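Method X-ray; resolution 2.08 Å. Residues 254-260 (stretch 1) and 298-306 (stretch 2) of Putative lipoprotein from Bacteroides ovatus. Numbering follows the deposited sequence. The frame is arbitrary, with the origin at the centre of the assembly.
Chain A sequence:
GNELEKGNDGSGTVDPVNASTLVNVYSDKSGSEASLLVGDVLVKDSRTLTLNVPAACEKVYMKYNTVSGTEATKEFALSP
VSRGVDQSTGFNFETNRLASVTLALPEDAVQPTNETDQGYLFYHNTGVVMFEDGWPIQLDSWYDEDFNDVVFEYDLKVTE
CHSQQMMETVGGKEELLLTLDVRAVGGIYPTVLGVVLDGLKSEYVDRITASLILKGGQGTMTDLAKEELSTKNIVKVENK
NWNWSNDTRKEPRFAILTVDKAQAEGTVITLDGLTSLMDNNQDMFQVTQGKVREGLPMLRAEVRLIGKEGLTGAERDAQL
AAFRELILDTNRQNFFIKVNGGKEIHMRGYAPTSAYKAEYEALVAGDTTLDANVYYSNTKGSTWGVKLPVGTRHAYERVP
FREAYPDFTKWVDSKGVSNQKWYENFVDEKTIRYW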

# COMPACT_ATOMS: atom_id res chain seq x y z
N PHE A 254 9.66 -4.85 -20.38
CA PHE A 254 8.30 -4.36 -20.61
C PHE A 254 7.53 -4.15 -19.31
O PHE A 254 7.80 -4.80 -18.30
CB PHE A 254 7.52 -5.28 -21.55
CG PHE A 254 6.95 -6.56 -20.97
CD1 PHE A 254 7.76 -7.69 -20.81
CD2 PHE A 254 5.60 -6.66 -20.67
CE1 PHE A 254 7.22 -8.89 -20.34
CE2 PHE A 254 5.07 -7.86 -20.18
CZ PHE A 254 5.89 -8.96 -20.01
N ALA A 255 6.56 -3.24 -19.36
CA ALA A 255 5.67 -2.99 -18.22
C ALA A 255 4.31 -2.64 -18.78
O ALA A 255 4.25 -1.96 -19.81
CB ALA A 255 6.21 -1.88 -17.33
N ILE A 256 3.24 -3.19 -18.21
CA ILE A 256 1.86 -2.92 -18.65
C ILE A 256 1.03 -2.59 -17.41
O ILE A 256 0.88 -3.44 -16.52
CB ILE A 256 1.21 -4.09 -19.45
CG1 ILE A 256 2.11 -4.61 -20.61
CG2 ILE A 256 -0.19 -3.69 -19.95
CD1 ILE A 256 1.72 -6.01 -21.14
N LEU A 257 0.46 -1.38 -17.37
CA LEU A 257 -0.37 -0.94 -16.26
C LEU A 257 -1.81 -0.84 -16.72
O LEU A 257 -2.12 -0.08 -17.63
CB LEU A 257 0.13 0.40 -15.69
CG LEU A 257 -0.75 1.12 -14.66
CD1 LEU A 257 -0.97 0.26 -13.40
CD2 LEU A 257 -0.14 2.43 -14.33
N THR A 258 -2.68 -1.66 -16.11
CA THR A 258 -4.10 -1.68 -16.44
C THR A 258 -4.87 -1.18 -15.24
O THR A 258 -4.65 -1.63 -14.12
CB THR A 258 -4.55 -3.07 -16.91
OG1 THR A 258 -3.70 -3.50 -17.98
CG2 THR A 258 -6.01 -3.09 -17.40
N VAL A 259 -5.77 -0.23 -15.48
CA VAL A 259 -6.68 0.26 -14.45
C VAL A 259 -8.10 -0.06 -14.95
O VAL A 259 -8.51 0.46 -15.99
CB VAL A 259 -6.48 1.75 -14.07
CG1 VAL A 259 -7.44 2.16 -12.97
CG2 VAL A 259 -5.04 2.01 -13.63
N ASP A 260 -8.83 -0.92 -14.23
CA ASP A 260 -10.21 -1.29 -14.59
C ASP A 260 -11.14 -0.84 -13.46
O ASP A 260 -11.20 -1.50 -12.42
CB ASP A 260 -10.31 -2.81 -14.85
CG ASP A 260 -11.65 -3.31 -15.40
OD1 ASP A 260 -12.64 -2.56 -15.32
OD2 ASP A 260 -11.71 -4.46 -15.87
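Stretch 2, residues 298-306: MLRAEVRLI

Both stretches are β-strands throughout. Residues 254-260 lie within a strand that begins earlier in the chain and continues beyond Asp 260, and residues 298-306 form a second strand that also runs on past Ile 306. The backbone angles of both segments are those of extended chain, with phi between -146° and -69° and psi between 102° and 154°. The two strands run in nearly the same N-to-C direction, their axes crossing at a signed angle of -21° and approaching to 8.5 Å. At this spacing the backbones are too far apart to pair, and no hydrogen bond passes between the stretches; the strands pack face to face through their side chains instead. Ala 255 lies opposite Leu 299 with their CA atoms 8.4 Å apart, the CA atoms of Leu 257 and Ala 301 come to 6.7 Å, and those of Val 259 and Val 303 are 7.9 Å apart.

The register steps by two residues, as the alternation of an extended chain requires. On stretch 1, Ala 255, Leu 257 and Val 259 direct their CA-to-CB bonds toward stretch 2, and on stretch 2 Leu 299, Ala 301, Val 303 and Leu 305 do the same in return. All seven are apolar and buried, so the interface is a compact hydrophobic seam, covering 269 Å² over both sides.

Small and large side chains complement one another along it. At one end, CB of Ala 255 meets CD1 of Leu 299 at 3.9 Å, the leucine reaching across to the short alanine. One step on, the roles are reversed: Leu 257, in the t,p rotamer, places CD1 3.7 Å from CB of Ala 301, where the CA atoms of the register pairs come closest. The same CD1 is 4.2 Å from CG2 of Val 303, while CD2 of Leu 257 lies 4.0 Å from the backbone O of Glu 302, a van der Waals approach. Leu 257 thus touches three consecutive residues and has the largest area covered by the opposing strand. Farther along, two valines with chi1 in the t well meet, CG2 of Val 259 lying 3.7 Å from CG2 of Val 303. The other methyl of Val 259, CG1, extends the seam to CD2 of Leu 305 at 4.0 Å.

The intervening residues take little or no part. Thr 258 and Glu 302 point away, and the guanidinium groups of Arg 300 and Arg 304 form hydrogen bonds elsewhere in the structure.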

# COMPACT_ATOMS: atom_id res chain seq x y z
N MSE A 298 13.36 2.25 -9.19
CA MSE A 298 12.32 1.24 -9.07
C MSE A 298 11.28 1.38 -10.16
O MSE A 298 10.92 2.50 -10.50
CB MSE A 298 11.65 1.32 -7.69
CG MSE A 298 12.55 0.80 -6.58
SE MSE A 298 11.63 0.79 -4.86
CE MSE A 298 13.26 0.75 -3.73
N LEU A 299 10.79 0.25 -10.70
CA LEU A 299 9.67 0.29 -11.66
C LEU A 299 8.42 0.71 -10.87
O LEU A 299 8.08 0.08 -9.87
CB LEU A 299 9.47 -1.05 -12.40
CG LEU A 299 8.17 -1.22 -13.25
CD1 LEU A 299 8.09 -0.16 -14.39
CD2 LEU A 299 8.12 -2.60 -13.89
N ARG A 300 7.80 1.84 -11.28
CA ARG A 300 6.67 2.42 -10.57
C ARG A 300 5.42 2.48 -11.42
O ARG A 300 5.47 2.99 -12.55
CB ARG A 300 7.04 3.84 -10.05
CG ARG A 300 5.82 4.76 -9.72
CD ARG A 300 6.23 6.04 -9.01
NE ARG A 300 6.59 5.77 -7.61
CZ ARG A 300 6.73 6.70 -6.66
NH1 ARG A 300 6.56 7.98 -6.96
NH2 ARG A 300 7.03 6.35 -5.42
N ALA A 301 4.28 2.00 -10.87
CA ALA A 301 2.96 2.23 -11.44
C ALA A 301 2.33 3.36 -10.61
O ALA A 301 2.38 3.32 -9.37
CB ALA A 301 2.09 0.97 -11.43
N GLU A 302 1.82 4.40 -11.28
CA GLU A 302 1.20 5.52 -10.57
C GLU A 302 -0.21 5.74 -11.10
O GLU A 302 -0.40 5.85 -12.31
CB GLU A 302 2.04 6.80 -10.67
CG GLU A 302 1.46 7.94 -9.84
CD GLU A 302 2.17 9.26 -10.01
OE1 GLU A 302 3.17 9.49 -9.30
OE2 GLU A 302 1.73 10.07 -10.86
N VAL A 303 -1.19 5.73 -10.19
CA VAL A 303 -2.61 5.86 -10.56
C VAL A 303 -3.26 6.98 -9.78
O VAL A 303 -3.23 7.00 -8.55
CB VAL A 303 -3.39 4.53 -10.35
CG1 VAL A 303 -4.85 4.67 -10.83
CG2 VAL A 303 -2.71 3.35 -11.06
N ARG A 304 -3.84 7.91 -10.52
CA ARG A 304 -4.64 8.99 -9.96
C ARG A 304 -6.09 8.74 -10.36
O ARG A 304 -6.39 8.63 -11.55
CB ARG A 304 -4.13 10.35 -10.46
CG ARG A 304 -4.82 11.54 -9.82
CD ARG A 304 -4.29 12.81 -10.43
NE ARG A 304 -5.04 13.99 -10.01
CZ ARG A 304 -5.31 15.02 -10.80
NH1 ARG A 304 -4.92 15.01 -12.07
NH2 ARG A 304 -5.98 16.07 -10.34
N LEU A 305 -6.97 8.57 -9.37
CA LEU A 305 -8.40 8.37 -9.63
C LEU A 305 -9.14 9.59 -9.12
O LEU A 305 -9.04 9.89 -7.93
CB LEU A 305 -8.94 7.09 -8.98
CG LEU A 305 -8.18 5.80 -9.26
CD1 LEU A 305 -8.61 4.74 -8.33
CD2 LEU A 305 -8.38 5.31 -10.69
N ILE A 306 -9.83 10.32 -10.02
CA ILE A 306 -10.55 11.55 -9.67
C ILE A 306 -12.02 11.19 -9.52
O ILE A 306 -12.64 10.65 -10.46
CB ILE A 306 -10.29 12.69 -10.71
CG1 ILE A 306 -8.78 12.99 -10.82
CG2 ILE A 306 -11.04 13.98 -10.33
CD1 ILE A 306 -8.14 12.55 -12.14